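Local coordinates for protein tyrocidine synthetase 3 (PDB 2JGP) that takes part in nonribosomal synthesis of the antibiotic tyrocidine, its carrier and condensation domains probably cooperating in peptide bond formation, at residues K395-A398 with L399-Y402. Sequence-based numbering, arbitrary orientation.
Sequences KQNA and LDAY. With NA (sodium ion), chain F.
Gln-396 swings its amide across the carboxylate of Asp-400, one helical turn on, and the two groups share a sodium ion. The metal lies 2.2 Å from Gln-396 OE1 and 2.7 Å from Asp-400 OD1, and two waters complete the four ligands seen on the sodium. The glutamine side chain sets off away from the following turn, and the bend at chi2 (52°) brings OE1 back to the metal; the amide and carboxylate planes stand 51° apart. The second carboxylate oxygen is used separately: one water donates to both Asp-400 OD2 (2.6 Å) and Asn-397 OD1 (2.9 Å). On another flank, Lys-395 runs extended alongside Leu-399, its CE 3.9 Å from Leu-399 CD1, while its NZ hydrogen-bonds to Gly-326 O and Tyr-4 OH. The Tyr-402 ring lies against the carbonyl of Ala-398, one turn back: Ala-398 O sits 3.1 Å above one face, nearer the ring edge than its centre, and accepts the Tyr-402 N-H in a nearly straight bond (N-H...O 167°). Four such i to i+4 backbone bonds set the one-turn spacing that lets Gln-396 and Asp-400 reach one ion. The arrangement is an i, i+4 metal site on an alpha-helix, here helix 387-403 of the condensation domain.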
ATOM      1  N   LYS A 395       7.682  13.358   8.848  1.00 55.22           N
ATOM      2  CA  LYS A 395       8.601  12.997   7.772  1.00 55.13           C
ATOM      3  C   LYS A 395       9.635  11.989   8.247  1.00 55.29           C
ATOM      4  O   LYS A 395       9.870  10.973   7.587  1.00 55.45           O
ATOM      5  CB  LYS A 395       9.323  14.235   7.239  1.00 55.20           C
ATOM      6  CG  LYS A 395      10.493  13.918   6.322  1.00 55.06           C
ATOM      7  CD  LYS A 395      11.264  15.168   5.955  1.00 54.79           C
ATOM      8  CE  LYS A 395      12.384  14.851   4.983  1.00 54.98           C
ATOM      9  NZ  LYS A 395      13.048  16.089   4.503  1.00 55.14           N
ATOM     10  N   GLN A 396      10.264  12.289   9.379  1.00 55.30           N
ATOM     11  CA  GLN A 396      11.308  11.442   9.938  1.00 55.91           C
ATOM     12  C   GLN A 396      10.789  10.044  10.267  1.00 55.48           C
ATOM     13  O   GLN A 396      11.441   9.045   9.963  1.00 55.22           O
ATOM     14  CB  GLN A 396      11.907  12.096  11.192  1.00 56.34           C
ATOM     15  CG  GLN A 396      13.274  11.577  11.585  1.00 58.44           C
ATOM     16  CD  GLN A 396      14.279  11.617  10.435  1.00 59.79           C
ATOM     17  OE1 GLN A 396      14.752  10.573   9.982  1.00 63.34           O
ATOM     18  NE2 GLN A 396      14.564  12.805   9.932  1.00 60.49           N
ATOM     19  N   ASN A 397       9.617   9.984  10.890  1.00 55.02           N
ATOM     20  CA  ASN A 397       9.007   8.709  11.242  1.00 54.75           C
ATOM     21  C   ASN A 397       8.564   7.930  10.012  1.00 54.71           C
ATOM     22  O   ASN A 397       8.595   6.699  10.011  1.00 54.49           O
ATOM     23  CB  ASN A 397       7.834   8.932  12.199  1.00 54.98           C
ATOM     24  CG  ASN A 397       8.286   9.379  13.570  1.00 54.65           C
ATOM     25  OD1 ASN A 397       9.373   9.007  14.031  1.00 56.23           O
ATOM     26  ND2 ASN A 397       7.470  10.196  14.228  1.00 55.13           N
ATOM     27  N   ALA A 398       8.157   8.651   8.968  1.00 54.56           N
ATOM     28  CA  ALA A 398       7.761   8.026   7.707  1.00 54.76           C
ATOM     29  C   ALA A 398       8.968   7.396   7.022  1.00 54.58           C
ATOM     30  O   ALA A 398       8.926   6.231   6.621  1.00 54.99           O
ATOM     31  CB  ALA A 398       7.097   9.040   6.793  1.00 54.68           C
ATOM     32  N   LEU A 399      10.047   8.160   6.911  1.00 54.64           N
ATOM     33  CA  LEU A 399      11.278   7.658   6.321  1.00 54.70           C
ATOM     34  C   LEU A 399      11.813   6.459   7.104  1.00 54.52           C
ATOM     35  O   LEU A 399      12.230   5.474   6.507  1.00 54.15           O
ATOM     36  CB  LEU A 399      12.337   8.761   6.254  1.00 54.96           C
ATOM     37  CG  LEU A 399      12.050   9.891   5.256  1.00 55.61           C
ATOM     38  CD1 LEU A 399      13.087  10.997   5.390  1.00 56.20           C
ATOM     39  CD2 LEU A 399      12.027   9.340   3.837  1.00 56.70           C
ATOM     40  N   ASP A 400      11.785   6.547   8.432  1.00 54.54           N
ATOM     41  CA  ASP A 400      12.212   5.439   9.293  1.00 54.76           C
ATOM     42  C   ASP A 400      11.333   4.218   9.050  1.00 54.36           C
ATOM     43  O   ASP A 400      11.833   3.097   8.967  1.00 54.40           O
ATOM     44  CB  ASP A 400      12.155   5.832  10.774  1.00 55.38           C
ATOM     45  CG  ASP A 400      13.224   6.844  11.168  1.00 56.44           C
ATOM     46  OD1 ASP A 400      14.174   7.071  10.389  1.00 58.78           O
ATOM     47  OD2 ASP A 400      13.113   7.421  12.274  1.00 58.47           O
ATOM     48  N   ALA A 401      10.027   4.441   8.928  1.00 54.21           N
ATOM     49  CA  ALA A 401       9.074   3.363   8.657  1.00 54.30           C
ATOM     50  C   ALA A 401       9.363   2.699   7.314  1.00 54.50           C
ATOM     51  O   ALA A 401       9.431   1.471   7.226  1.00 54.09           O
ATOM     52  CB  ALA A 401       7.645   3.904   8.690  1.00 54.12           C
ATOM     53  N   TYR A 402       9.546   3.510   6.275  1.00 54.85           N
ATOM     54  CA  TYR A 402       9.863   2.986   4.945  1.00 55.55           C
ATOM     55  C   TYR A 402      11.196   2.226   4.947  1.00 54.64           C
ATOM     56  O   TYR A 402      11.321   1.195   4.283  1.00 54.52           O
ATOM     57  CB  TYR A 402       9.911   4.100   3.895  1.00 57.18           C
ATOM     58  CG  TYR A 402       8.633   4.908   3.749  1.00 58.92           C
ATOM     59  CD1 TYR A 402       8.682   6.244   3.364  1.00 61.55           C
ATOM     60  CD2 TYR A 402       7.383   4.353   4.016  1.00 60.94           C
ATOM     61  CE1 TYR A 402       7.521   7.005   3.236  1.00 62.29           C
ATOM     62  CE2 TYR A 402       6.216   5.110   3.885  1.00 61.85           C
ATOM     63  CZ  TYR A 402       6.299   6.429   3.496  1.00 61.74           C
ATOM     64  OH  TYR A 402       5.157   7.189   3.375  1.00 63.46           O
TER
HETATM   65 NA    NA F1527      15.290   8.863   8.705  1.00 69.22          NA
HETATM   66  O   HOH W   1      11.117   6.682  13.819  1.00 42.00           O
HETATM   67  O   HOH W   2      16.639  10.346   7.496  1.00 45.46           O
HETATM   68  O   HOH W   3      15.129   6.956   7.832  1.00 50.10           O